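Local coordinates for Lmo0740 protein (Listeria monocytogenes, PDB 4RFA) that probably acts as a Crp-type transcriptional activator, joining a cyclic nucleotide-binding domain to a DNA-binding helix-turn-helix domain in a two-subunit assembly, at residues F52-Y57 with S103-K108; A59-D64 with S96-S101; T69-I74 with Y189-Q194; N160-M165 with N173-P178. One frame throughout, in Å; residues are numbered along the deposited sequence.

Interaction 1. Residues F52-Y57 with S103-K108; sequences FIVEGY and SLMLYK
Val54 presses its CG2 methyl onto the side chain of Met105, present as selenomethionine, with CG2 to CG only 3.3 Å apart, tighter than an ordinary van der Waals contact. Its other methyl, CG1, comes to the edge of the Tyr107 ring, close to the ring plane and 3.5 Å from CD2. The two branches thus divide between neighbours two residues apart on the partner strand. Ile53 instead sends CD1 to Leu106 CB (3.8 Å) and CG2 to the branch point of Leu104. Glu55 lays its CG against Met105 CB, placed there by a first torsion that sets CG between the backbone N and the carbonyl carbon (chi1 66°).

The backbone explains why Val54 and Glu55 share one partner. Val54 N donates to Met105 O at 2.9 Å. Glu55 N lies 3.4 Å from Met105 O in a weak bond, while Met105 N returns a bond to Glu55 O. Phe52 and Tyr107 form a regular antiparallel hydrogen-bonded pair beside this irregularity. Leu12 and Leu16 of helix 11-20 pack on Val54 and Tyr107 respectively. Two residues facing one define a classic beta bulge, here set in the antiparallel beta-roll expected of a cyclic nucleotide-binding domain.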
loop_
_atom_site.group_PDB
_atom_site.type_symbol
_atom_site.label_atom_id
_atom_site.label_comp_id
_atom_site.label_asym_id
_atom_site.label_seq_id
_atom_site.Cartn_x
_atom_site.Cartn_y
_atom_site.Cartn_z
ATOM N N PHE A 52 4.200 -7.885 15.173
ATOM C CA PHE A 52 3.360 -8.924 14.571
ATOM C C PHE A 52 2.108 -9.235 15.336
ATOM O O PHE A 52 2.173 -9.629 16.514
ATOM C CB PHE A 52 4.142 -10.225 14.495
ATOM C CG PHE A 52 4.943 -10.336 13.276
ATOM C CD1 PHE A 52 4.327 -10.648 12.074
ATOM C CD2 PHE A 52 6.300 -10.079 13.306
ATOM C CE1 PHE A 52 5.065 -10.727 10.909
ATOM C CE2 PHE A 52 7.051 -10.157 12.149
ATOM C CZ PHE A 52 6.435 -10.485 10.948
ATOM N N ILE A 53 0.972 -9.151 14.667
ATOM C CA ILE A 53 -0.303 -9.456 15.309
ATOM C C ILE A 53 -0.453 -10.962 15.262
ATOM O O ILE A 53 -0.310 -11.570 14.201
ATOM C CB ILE A 53 -1.482 -8.834 14.587
ATOM C CG1 ILE A 53 -1.226 -7.360 14.288
ATOM C CG2 ILE A 53 -2.776 -9.106 15.339
ATOM C CD1 ILE A 53 -0.512 -6.559 15.336
ATOM N N VAL A 54 -0.694 -11.571 16.409
ATOM C CA VAL A 54 -0.900 -13.026 16.438
ATOM C C VAL A 54 -2.366 -13.341 16.611
ATOM O O VAL A 54 -2.826 -14.357 16.127
ATOM C CB VAL A 54 -0.035 -13.765 17.485
ATOM C CG1 VAL A 54 1.434 -13.450 17.283
ATOM C CG2 VAL A 54 -0.459 -13.403 18.883
ATOM N N GLU A 55 -3.126 -12.471 17.254
ATOM C CA GLU A 55 -4.563 -12.690 17.279
ATOM C C GLU A 55 -5.326 -11.404 17.439
ATOM O O GLU A 55 -4.808 -10.439 17.991
ATOM C CB GLU A 55 -4.926 -13.684 18.397
ATOM C CG GLU A 55 -4.675 -13.190 19.785
ATOM C CD GLU A 55 -5.031 -14.222 20.879
ATOM O OE1 GLU A 55 -4.626 -15.403 20.776
ATOM O OE2 GLU A 55 -5.710 -13.831 21.862
ATOM N N GLY A 56 -6.568 -11.388 16.964
ATOM C CA GLY A 56 -7.405 -10.179 17.009
ATOM C C GLY A 56 -7.268 -9.235 15.804
ATOM O O GLY A 56 -6.463 -9.464 14.904
ATOM N N TYR A 57 -8.044 -8.149 15.827
ATOM C CA TYR A 57 -8.196 -7.260 14.685
ATOM C C TYR A 57 -8.131 -5.840 15.157
ATOM O O TYR A 57 -8.572 -5.501 16.251
ATOM C CB TYR A 57 -9.538 -7.518 13.972
ATOM C CG TYR A 57 -9.606 -8.884 13.323
ATOM C CD1 TYR A 57 -10.037 -10.003 14.010
ATOM C CD2 TYR A 57 -9.221 -9.047 12.024
ATOM C CE1 TYR A 57 -10.082 -11.250 13.390
ATOM C CE2 TYR A 57 -9.252 -10.256 11.411
ATOM C CZ TYR A 57 -9.671 -11.361 12.096
ATOM O OH TYR A 57 -9.691 -12.552 11.422
ATOM N N SER A 103 -10.211 -8.691 22.214
ATOM C CA SER A 103 -8.779 -8.581 22.457
ATOM C C SER A 103 -7.905 -8.824 21.229
ATOM O O SER A 103 -8.357 -9.342 20.190
ATOM C CB SER A 103 -8.353 -9.555 23.568
ATOM O OG SER A 103 -8.365 -10.876 23.058
ATOM N N LEU A 104 -6.646 -8.420 21.392
ATOM C CA LEU A 104 -5.628 -8.531 20.417
ATOM C C LEU A 104 -4.281 -8.686 21.120
ATOM O O LEU A 104 -4.027 -8.032 22.161
ATOM C CB LEU A 104 -5.650 -7.282 19.533
ATOM C CG LEU A 104 -4.593 -7.124 18.453
ATOM C CD1 LEU A 104 -5.128 -6.245 17.305
ATOM C CD2 LEU A 104 -3.286 -6.568 19.003
HETATM N N MSE A 105 -3.445 -9.552 20.558
HETATM C CA MSE A 105 -2.102 -9.840 21.067
HETATM C C MSE A 105 -1.134 -9.632 19.976
HETATM O O MSE A 105 -1.352 -10.086 18.870
HETATM C CB MSE A 105 -1.886 -11.306 21.412
HETATM C CG MSE A 105 -0.423 -11.695 21.761
HETATM SE SE MSE A 105 -0.494 -13.552 22.458
HETATM C CE MSE A 105 -1.612 -13.218 24.058
ATOM N N LEU A 106 -0.024 -8.999 20.290
ATOM C CA LEU A 106 1.059 -8.890 19.332
ATOM C C LEU A 106 2.406 -9.087 19.948
ATOM O O LEU A 106 2.549 -9.061 21.167
ATOM C CB LEU A 106 0.992 -7.528 18.641
ATOM C CG LEU A 106 1.167 -6.277 19.477
ATOM C CD1 LEU A 106 2.608 -6.112 19.921
ATOM C CD2 LEU A 106 0.746 -5.067 18.679
ATOM N N TYR A 107 3.397 -9.258 19.079
ATOM C CA TYR A 107 4.789 -9.301 19.488
ATOM C C TYR A 107 5.540 -8.068 19.009
ATOM O O TYR A 107 5.435 -7.670 17.884
ATOM C CB TYR A 107 5.446 -10.599 18.991
ATOM C CG TYR A 107 5.073 -11.773 19.869
ATOM C CD1 TYR A 107 5.743 -12.027 21.050
ATOM C CD2 TYR A 107 3.980 -12.562 19.557
ATOM C CE1 TYR A 107 5.365 -13.086 21.872
ATOM C CE2 TYR A 107 3.593 -13.617 20.370
ATOM C CZ TYR A 107 4.282 -13.879 21.507
ATOM O OH TYR A 107 3.852 -14.920 22.281
ATOM N N LYS A 108 6.278 -7.430 19.892
ATOM C CA LYS A 108 7.139 -6.328 19.469
ATOM C C LYS A 108 8.514 -6.911 19.314
ATOM O O LYS A 108 9.057 -7.428 20.282
ATOM C CB LYS A 108 7.157 -5.237 20.538
ATOM C CG LYS A 108 8.074 -4.069 20.229
ATOM C CD LYS A 108 8.007 -3.051 21.342
ATOM C CE LYS A 108 9.047 -1.956 21.156
ATOM N NZ LYS A 108 9.202 -1.194 22.419
#

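Interaction 2. Residues A59-D64 with S96-S101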
loop_
_atom_site.group_PDB
_atom_site.type_symbol
_atom_site.label_atom_id
_atom_site.label_comp_id
_atom_site.label_asym_id
_atom_site.label_seq_id
_atom_site.Cartn_x
_atom_site.Cartn_y
_atom_site.Cartn_z
ATOM N N ALA A 59 -8.257 -1.542 13.497
ATOM C CA ALA A 59 -8.552 -0.660 12.367
ATOM C C ALA A 59 -7.648 0.516 12.361
ATOM O O ALA A 59 -7.431 1.142 13.402
ATOM C CB ALA A 59 -9.995 -0.158 12.442
ATOM N N VAL A 60 -7.140 0.843 11.182
ATOM C CA VAL A 60 -6.382 2.069 10.987
ATOM C C VAL A 60 -7.366 3.181 10.502
ATOM O O VAL A 60 -8.008 3.056 9.461
ATOM C CB VAL A 60 -5.282 1.845 9.932
ATOM C CG1 VAL A 60 -4.380 3.041 9.803
ATOM C CG2 VAL A 60 -4.462 0.585 10.248
ATOM N N GLU A 61 -7.417 4.289 11.210
ATOM C CA GLU A 61 -8.367 5.366 10.930
ATOM C C GLU A 61 -7.768 6.555 10.200
ATOM O O GLU A 61 -6.691 7.007 10.558
ATOM C CB GLU A 61 -8.915 5.893 12.254
ATOM C CG GLU A 61 -9.428 4.799 13.182
ATOM C CD GLU A 61 -10.298 5.336 14.315
ATOM O OE1 GLU A 61 -10.440 6.583 14.406
ATOM O OE2 GLU A 61 -10.822 4.511 15.103
ATOM N N LEU A 62 -8.505 7.100 9.228
ATOM C CA LEU A 62 -8.158 8.388 8.610
ATOM C C LEU A 62 -8.537 9.541 9.555
ATOM O O LEU A 62 -9.732 9.846 9.749
ATOM C CB LEU A 62 -8.844 8.560 7.238
ATOM C CG LEU A 62 -8.701 9.961 6.582
ATOM C CD1 LEU A 62 -7.276 10.504 6.660
ATOM C CD2 LEU A 62 -9.171 9.949 5.135
ATOM N N GLU A 63 -7.522 10.198 10.108
ATOM C CA GLU A 63 -7.738 11.276 11.067
ATOM C C GLU A 63 -8.332 12.502 10.370
ATOM O O GLU A 63 -7.726 13.053 9.443
ATOM C CB GLU A 63 -6.435 11.626 11.799
ATOM C CG GLU A 63 -5.927 10.502 12.694
ATOM C CD GLU A 63 -6.851 10.215 13.867
ATOM O OE1 GLU A 63 -7.615 11.122 14.272
ATOM O OE2 GLU A 63 -6.812 9.088 14.401
ATOM N N ASP A 64 -9.529 12.900 10.801
ATOM C CA ASP A 64 -10.202 14.078 10.248
ATOM C C ASP A 64 -10.985 14.685 11.382
ATOM O O ASP A 64 -12.115 14.253 11.671
ATOM C CB ASP A 64 -11.150 13.675 9.106
ATOM C CG ASP A 64 -11.796 14.879 8.394
ATOM O OD1 ASP A 64 -11.743 16.019 8.880
ATOM O OD2 ASP A 64 -12.371 14.676 7.320
ATOM N N SER A 96 -4.466 6.693 12.953
ATOM C CA SER A 96 -4.302 6.012 14.266
ATOM C C SER A 96 -4.928 4.600 14.228
ATOM O O SER A 96 -5.660 4.286 13.299
ATOM C CB SER A 96 -4.917 6.837 15.384
ATOM O OG SER A 96 -6.309 6.640 15.461
ATOM N N ILE A 97 -4.652 3.775 15.236
ATOM C CA ILE A 97 -4.900 2.337 15.175
ATOM C C ILE A 97 -5.685 1.851 16.365
ATOM O O ILE A 97 -5.212 1.929 17.452
ATOM C CB ILE A 97 -3.564 1.563 15.076
ATOM C CG1 ILE A 97 -2.846 1.993 13.795
ATOM C CG2 ILE A 97 -3.819 0.059 15.102
ATOM C CD1 ILE A 97 -1.460 1.430 13.576
ATOM N N THR A 98 -6.892 1.335 16.141
ATOM C CA THR A 98 -7.829 1.019 17.198
ATOM C C THR A 98 -8.203 -0.438 17.154
ATOM O O THR A 98 -8.517 -0.973 16.087
ATOM C CB THR A 98 -9.125 1.817 16.986
ATOM O OG1 THR A 98 -8.809 3.205 16.903
ATOM C CG2 THR A 98 -10.133 1.573 18.060
ATOM N N VAL A 99 -8.219 -1.068 18.312
ATOM C CA VAL A 99 -8.531 -2.456 18.447
ATOM C C VAL A 99 -10.013 -2.621 18.271
ATOM O O VAL A 99 -10.800 -1.938 18.929
ATOM C CB VAL A 99 -8.050 -2.987 19.805
ATOM C CG1 VAL A 99 -8.483 -4.419 20.026
ATOM C CG2 VAL A 99 -6.523 -2.873 19.843
HETATM N N MSE A 100 -10.378 -3.534 17.377
HETATM C CA MSE A 100 -11.763 -3.726 16.959
HETATM C C MSE A 100 -12.435 -4.918 17.563
HETATM O O MSE A 100 -13.687 -4.993 17.626
HETATM C CB MSE A 100 -11.721 -4.023 15.468
HETATM C CG MSE A 100 -11.466 -2.738 14.733
HETATM SE SE MSE A 100 -13.222 -1.927 14.463
HETATM C CE MSE A 100 -12.985 -0.319 15.591
ATOM N N SER A 101 -11.605 -5.883 17.949
ATOM C CA SER A 101 -12.068 -7.115 18.540
ATOM C C SER A 101 -11.956 -6.987 20.074
ATOM O O SER A 101 -11.500 -5.955 20.619
ATOM C CB SER A 101 -11.285 -8.295 17.965
ATOM O OG SER A 101 -9.907 -8.091 18.141
#
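Strands 59-62 and 96-99 run antiparallel, the axes of these short segments 4.6 Å apart at closest approach, and pair Ala59 with Thr98, Val60 with Ile97 and Glu61 with Ser96. Reciprocal backbone bonds join both outer pairs; in the second, Glu61 N reaches Ser96 O at 2.7 Å, whereas the return bond from Ser96 N to Glu61 O is longer, at 3.3 Å. Between them, Val60 and Ile97 form the non-hydrogen-bonded pair and lie side by side, pointing the same way, with Val60 CG2 4.1 Å from Ile97 CG1. Tyr140 of the second subunit packs on Val60.

These strands belong to the beta-roll of the cyclic nucleotide-binding domain, where strand 58-62 is flanked by strand 95-99 and strand 72-76.

The face carrying Ala59, Glu61, Ser96 and Thr98 is polar over much of its length. Thr98 OG1 donates to Glu61 OE2 at 3.0 Å, reaching that oxygen from well above the carboxylate plane. The same oxygen forms a salt bridge with Arg188, which would be expected to favour the charged carboxylate. Ser96 OG gives a shorter bond, 2.7 Å, to Glu63 OE2, and approaches it nearly along the C-O bond. A bend at chi2 (-66°) swings CD of Glu63 back from the loop toward the strand. At the other end, Met100, a selenomethionine with two conformers, in the one described sets CG against Ala59 CB at 3.8 Å.

Interaction 3. Residues T69-I74 with Y189-Q194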
loop_
_atom_site.group_PDB
_atom_site.type_symbol
_atom_site.label_atom_id
_atom_site.label_comp_id
_atom_site.label_asym_id
_atom_site.label_seq_id
_atom_site.Cartn_x
_atom_site.Cartn_y
_atom_site.Cartn_z
ATOM N N THR A 69 -16.764 10.547 13.906
ATOM C CA THR A 69 -16.171 9.200 13.794
ATOM C C THR A 69 -15.387 9.123 12.501
ATOM O O THR A 69 -15.876 9.420 11.434
ATOM C CB THR A 69 -17.224 8.050 13.885
ATOM O OG1 THR A 69 -17.811 7.798 12.601
ATOM C CG2 THR A 69 -18.312 8.396 14.893
ATOM N N ASN A 70 -14.128 8.764 12.612
ATOM C CA ASN A 70 -13.316 8.714 11.459
ATOM C C ASN A 70 -13.633 7.495 10.610
ATOM O O ASN A 70 -14.057 6.453 11.102
ATOM C CB ASN A 70 -11.855 8.623 11.841
ATOM C CG ASN A 70 -11.314 9.906 12.474
ATOM O OD1 ASN A 70 -11.706 11.024 12.117
ATOM N ND2 ASN A 70 -10.350 9.736 13.367
ATOM N N TYR A 71 -13.352 7.644 9.332
ATOM C CA TYR A 71 -13.361 6.541 8.411
ATOM C C TYR A 71 -12.250 5.581 8.777
ATOM O O TYR A 71 -11.282 5.932 9.437
ATOM C CB TYR A 71 -13.120 7.064 7.001
ATOM C CG TYR A 71 -14.228 7.929 6.441
ATOM C CD1 TYR A 71 -15.552 7.740 6.815
ATOM C CD2 TYR A 71 -13.949 8.914 5.489
ATOM C CE1 TYR A 71 -16.572 8.514 6.276
ATOM C CE2 TYR A 71 -14.966 9.693 4.931
ATOM C CZ TYR A 71 -16.278 9.488 5.332
ATOM O OH TYR A 71 -17.300 10.247 4.798
ATOM N N ILE A 72 -12.364 4.367 8.285
ATOM C CA ILE A 72 -11.351 3.350 8.498
ATOM C C ILE A 72 -10.703 3.106 7.167
ATOM O O ILE A 72 -11.400 2.816 6.181
ATOM C CB ILE A 72 -12.000 2.054 8.964
ATOM C CG1 ILE A 72 -12.585 2.252 10.355
ATOM C CG2 ILE A 72 -11.027 0.884 8.835
ATOM C CD1 ILE A 72 -13.575 1.162 10.774
ATOM N N SER A 73 -9.383 3.210 7.137
ATOM C CA SER A 73 -8.633 3.098 5.884
ATOM C C SER A 73 -8.392 1.661 5.585
ATOM O O SER A 73 -8.464 1.252 4.447
ATOM C CB SER A 73 -7.253 3.804 6.009
ATOM O OG SER A 73 -7.469 5.171 6.352
ATOM N N ILE A 74 -8.048 0.885 6.608
ATOM C CA ILE A 74 -7.771 -0.531 6.374
ATOM C C ILE A 74 -7.806 -1.260 7.695
ATOM O O ILE A 74 -7.592 -0.628 8.713
ATOM C CB ILE A 74 -6.365 -0.686 5.657
ATOM C CG1 ILE A 74 -6.102 -2.114 5.194
ATOM C CG2 ILE A 74 -5.266 -0.170 6.536
ATOM C CD1 ILE A 74 -4.924 -2.213 4.201
ATOM N N TYR A 189 -15.747 1.966 6.828
ATOM C CA TYR A 189 -14.804 1.365 5.894
ATOM C C TYR A 189 -15.171 1.713 4.460
ATOM O O TYR A 189 -14.294 1.815 3.566
ATOM C CB TYR A 189 -14.737 -0.116 6.139
ATOM C CG TYR A 189 -13.827 -0.937 5.233
ATOM C CD1 TYR A 189 -12.454 -0.783 5.216
ATOM C CD2 TYR A 189 -14.369 -1.966 4.470
ATOM C CE1 TYR A 189 -11.634 -1.610 4.440
ATOM C CE2 TYR A 189 -13.561 -2.781 3.685
ATOM C CZ TYR A 189 -12.199 -2.593 3.669
ATOM O OH TYR A 189 -11.502 -3.418 2.842
ATOM N N CYS A 190 -16.471 1.856 4.216
ATOM C CA CYS A 190 -16.963 2.289 2.906
ATOM C C CYS A 190 -16.913 3.787 2.683
ATOM O O CYS A 190 -17.252 4.251 1.610
ATOM C CB CYS A 190 -18.385 1.781 2.627
ATOM S SG CYS A 190 -18.430 -0.007 2.525
ATOM N N ARG A 191 -16.524 4.511 3.719
ATOM C CA ARG A 191 -16.383 5.944 3.656
ATOM C C ARG A 191 -17.722 6.558 3.135
ATOM O O ARG A 191 -17.800 7.213 2.085
ATOM C CB ARG A 191 -15.087 6.254 2.861
ATOM C CG ARG A 191 -13.856 5.379 3.290
ATOM C CD ARG A 191 -12.564 5.871 2.626
ATOM N NE ARG A 191 -11.257 5.132 2.655
ATOM C CZ ARG A 191 -10.975 3.844 2.902
ATOM N NH1 ARG A 191 -11.897 2.943 3.189
ATOM N NH2 ARG A 191 -9.671 3.452 2.796
ATOM N N THR A 192 -18.792 6.225 3.858
ATOM C CA THR A 192 -20.120 6.796 3.674
ATOM C C THR A 192 -20.897 6.835 5.021
ATOM O O THR A 192 -20.339 6.542 6.054
ATOM C CB THR A 192 -20.907 5.992 2.662
ATOM O OG1 THR A 192 -22.038 6.743 2.281
ATOM C CG2 THR A 192 -21.343 4.632 3.211
ATOM N N THR A 193 -22.177 7.211 4.998
ATOM C CA THR A 193 -22.961 7.394 6.237
ATOM C C THR A 193 -23.723 6.144 6.587
ATOM O O THR A 193 -23.874 5.238 5.771
ATOM C CB THR A 193 -24.015 8.518 6.094
ATOM O OG1 THR A 193 -25.032 8.116 5.163
ATOM C CG2 THR A 193 -23.370 9.803 5.607
ATOM N N GLN A 194 -24.232 6.089 7.798
ATOM C CA GLN A 194 -24.966 4.913 8.210
ATOM C C GLN A 194 -26.286 4.819 7.566
ATOM O O GLN A 194 -26.658 3.729 7.146
ATOM C CB GLN A 194 -25.176 4.870 9.694
ATOM C CG GLN A 194 -23.994 4.304 10.410
ATOM C CD GLN A 194 -24.430 3.558 11.646
ATOM O OE1 GLN A 194 -25.178 2.573 11.559
ATOM N NE2 GLN A 194 -23.977 4.014 12.799
#
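Ser73 O accepts a hydrogen bond from Arg191 NH2 at 3.0 Å, with the donor in the carbonyl plane and on a lone pair. The bond is bent, 141° at the hydrogen, and the oxygen is tilted moderately from the guanidinium plane. The other terminal nitrogen, NH1, gives a weak bond to Tyr189 O within its own segment, at 2.7 Å. Ile72 O sits over a face of the same guanidinium, close to NH1, but the angle there is too poor for a hydrogen bond. The extended chain from CG to NE carries this group past Tyr71 to the strand; Arg191 has two deposited conformers, and the geometry applies to the one described.

Nearer the backbone, Arg191 CA lies over the centre of the Tyr71 ring, 3.7 Å from the centroid, in a CH-pi contact. Arg191 CB is 3.9 Å from CD2 of that ring, which Arg67 also meets in a cation-pi interaction. Beyond the guanidinium, Tyr189 brings CD1 to Ile72 CG2 at 4.2 Å.

Arg191, the first residue to leave helical angles after helix 183-189, has positive phi in a Schellman motif, and Thr193 is the N-cap of helix 194-206. The segment is consistent with the turn of the helix-turn-helix expected in a Crp-type regulator, held against the edge strand 72-76 of the nucleotide-binding domain. In this conformer one bent bond to Ser73 O crosses the contact and a weak one to Tyr189 O stays within the segment, suggesting a polar, directional attachment between domains, with the carbonyl dipoles probably easing burial of the charge.

Interaction 4. Residues N160-M165 with N173-P178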
loop_
_atom_site.group_PDB
_atom_site.type_symbol
_atom_site.label_atom_id
_atom_site.label_comp_id
_atom_site.label_asym_id
_atom_site.label_seq_id
_atom_site.Cartn_x
_atom_site.Cartn_y
_atom_site.Cartn_z
ATOM N N ASN A 160 -13.723 -7.668 -0.108
ATOM C CA ASN A 160 -12.389 -7.547 0.442
ATOM C C ASN A 160 -12.406 -8.201 1.834
ATOM O O ASN A 160 -11.490 -8.928 2.231
ATOM C CB ASN A 160 -11.975 -6.078 0.700
ATOM C CG ASN A 160 -11.681 -5.230 -0.579
ATOM O OD1 ASN A 160 -11.486 -5.722 -1.682
ATOM N ND2 ASN A 160 -11.573 -3.919 -0.374
ATOM N N LEU A 161 -13.400 -7.853 2.622
ATOM C CA LEU A 161 -13.483 -8.450 3.981
ATOM C C LEU A 161 -13.712 -9.975 3.949
ATOM O O LEU A 161 -13.145 -10.718 4.741
ATOM C CB LEU A 161 -14.588 -7.791 4.742
ATOM C CG LEU A 161 -14.307 -6.311 4.982
ATOM C CD1 LEU A 161 -15.511 -5.639 5.597
ATOM C CD2 LEU A 161 -13.118 -6.089 5.895
ATOM N N ALA A 162 -14.513 -10.459 3.006
ATOM C CA ALA A 162 -14.745 -11.913 2.924
ATOM C C ALA A 162 -13.445 -12.604 2.633
ATOM O O ALA A 162 -13.114 -13.616 3.222
ATOM C CB ALA A 162 -15.761 -12.247 1.853
ATOM N N VAL A 163 -12.665 -12.024 1.748
ATOM C CA VAL A 163 -11.358 -12.565 1.502
ATOM C C VAL A 163 -10.475 -12.437 2.762
ATOM O O VAL A 163 -9.773 -13.377 3.110
ATOM C CB VAL A 163 -10.684 -11.875 0.311
ATOM C CG1 VAL A 163 -9.213 -12.321 0.187
ATOM C CG2 VAL A 163 -11.439 -12.200 -0.968
ATOM N N GLU A 164 -10.501 -11.309 3.436
ATOM C CA GLU A 164 -9.571 -11.099 4.516
ATOM C C GLU A 164 -9.870 -11.857 5.771
ATOM O O GLU A 164 -8.993 -12.312 6.423
ATOM C CB GLU A 164 -9.558 -9.642 4.898
ATOM C CG GLU A 164 -8.633 -8.807 4.089
ATOM C CD GLU A 164 -8.847 -7.343 4.318
ATOM O OE1 GLU A 164 -9.515 -6.967 5.272
ATOM O OE2 GLU A 164 -8.328 -6.567 3.535
HETATM N N MSE A 165 -11.131 -11.961 6.106
HETATM C CA MSE A 165 -11.543 -12.142 7.434
HETATM C C MSE A 165 -12.770 -12.952 7.516
HETATM O O MSE A 165 -13.373 -13.032 8.574
HETATM C CB MSE A 165 -12.050 -10.747 7.592
HETATM C CG MSE A 165 -11.812 -10.158 8.939
HETATM SE SE MSE A 165 -12.814 -8.521 9.001
HETATM C CE MSE A 165 -11.203 -7.463 8.835
ATOM N N ASN A 173 -23.505 -22.609 2.227
ATOM C CA ASN A 173 -23.002 -21.856 1.081
ATOM C C ASN A 173 -22.992 -20.347 1.366
ATOM O O ASN A 173 -23.611 -19.544 0.645
ATOM C CB ASN A 173 -23.804 -22.190 -0.183
ATOM C CG ASN A 173 -22.948 -22.151 -1.440
ATOM O OD1 ASN A 173 -21.735 -22.388 -1.388
ATOM N ND2 ASN A 173 -23.573 -21.859 -2.575
ATOM N N GLU A 174 -22.284 -19.995 2.442
ATOM C CA GLU A 174 -22.182 -18.638 2.943
ATOM C C GLU A 174 -20.778 -18.371 3.455
ATOM O O GLU A 174 -20.149 -19.257 4.048
ATOM C CB GLU A 174 -23.123 -18.436 4.132
ATOM C CG GLU A 174 -24.610 -18.385 3.816
ATOM C CD GLU A 174 -25.453 -18.305 5.082
ATOM O OE1 GLU A 174 -24.911 -17.965 6.157
ATOM O OE2 GLU A 174 -26.665 -18.588 5.013
ATOM N N ILE A 175 -20.306 -17.141 3.268
ATOM C CA ILE A 175 -19.092 -16.686 3.924
ATOM C C ILE A 175 -19.499 -15.664 4.958
ATOM O O ILE A 175 -20.197 -14.710 4.636
ATOM C CB ILE A 175 -18.105 -16.098 2.916
ATOM C CG1 ILE A 175 -17.498 -17.241 2.105
ATOM C CG2 ILE A 175 -17.004 -15.314 3.619
ATOM C CD1 ILE A 175 -16.786 -16.785 0.850
ATOM N N VAL A 176 -19.076 -15.879 6.204
ATOM C CA VAL A 176 -19.561 -15.099 7.338
ATOM C C VAL A 176 -18.453 -14.196 7.852
ATOM O O VAL A 176 -17.313 -14.628 7.974
ATOM C CB VAL A 176 -20.026 -16.001 8.490
ATOM C CG1 VAL A 176 -20.644 -15.165 9.606
ATOM C CG2 VAL A 176 -21.028 -17.037 7.972
ATOM N N LEU A 177 -18.803 -12.955 8.166
ATOM C CA LEU A 177 -17.808 -11.979 8.599
ATOM C C LEU A 177 -17.823 -11.886 10.137
ATOM O O LEU A 177 -18.849 -12.075 10.751
ATOM C CB LEU A 177 -18.083 -10.600 7.998
ATOM C CG LEU A 177 -18.050 -10.433 6.476
ATOM C CD1 LEU A 177 -18.209 -8.971 6.135
ATOM C CD2 LEU A 177 -16.792 -10.997 5.827
ATOM N N PRO A 178 -16.694 -11.500 10.738
ATOM C CA PRO A 178 -16.669 -11.290 12.186
ATOM C C PRO A 178 -17.717 -10.327 12.709
ATOM O O PRO A 178 -18.120 -9.370 12.044
ATOM C CB PRO A 178 -15.293 -10.667 12.431
ATOM C CG PRO A 178 -14.483 -11.071 11.277
ATOM C CD PRO A 178 -15.422 -11.079 10.110
HETATM O O HOH W 1 -15.805 -14.498 10.414
#
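The puckered pyrrolidine ring of Pro178 meets Met165 along its CG-CD border, and no aromatic ring takes part. Met165 is present as selenomethionine, and its side chain crosses the proline at about a right angle: Met165 CG is 3.7 Å from Pro178 CG, while SE lies 3.8 Å from both Pro178 CG and Pro178 CD. The backbone joins in, since Met165 O is 3.2 Å from Pro178 CD.

Leu177 works differently, bringing a methyl onto the helix backbone. Its CG stands anti to the carbonyl carbon (chi1 -62°), and from there CD2 reaches Ala162 N at 3.7 Å, with Leu161 CB 4.0 Å away. Ile175, within strand 174-176 and two residues before Leu177, offers CG2 to Ala162 CB at 3.8 Å. The small alanine therefore receives two branched side chains, one on its methyl and one mainly on its backbone.

The side-chain contacts are apolar, and a water supplies a polar link between the backbones. It donates to Val176 O at 2.9 Å and, weakly, to Met165 O.

Strand 174-176 is the middle strand of a small antiparallel sheet, consistent with the wing of a Crp-type winged-helix domain. Ile175 and the residues that follow the strand, Leu177 and Pro178, pack on the C-terminal part of helix 150-165. Ile219 of strand 218-220 packs on Ala162 and Leu177, Phe75 of strand 72-76 touches Leu161 and Met165, and helix 126-143 lies against Asn160.

How the interactions relate
Interactions 1 and 2 both lie in the nucleotide-binding domain, interaction 2 nested in the loop that interaction 1 closes; Tyr57 O and Met100 N, 2.9 Å apart, probably bond where they meet. Interaction 2 passes into interaction 3 through strand 72-76, where Val60 O lies 2.7 Å from Ser73 N. Interaction 3 then reaches the probable DNA-binding half, and a probable hydrogen bond between Tyr189 OH and Asn160 ND2, 3.3 Å apart, connects it to interaction 4. A second route is more direct: Tyr57 CE2 packs 3.6 Å from Met165 CG, although the centres of interactions 1 and 4 are about 20 Å apart. Both routes join the beta-roll to the likely winged-helix domain.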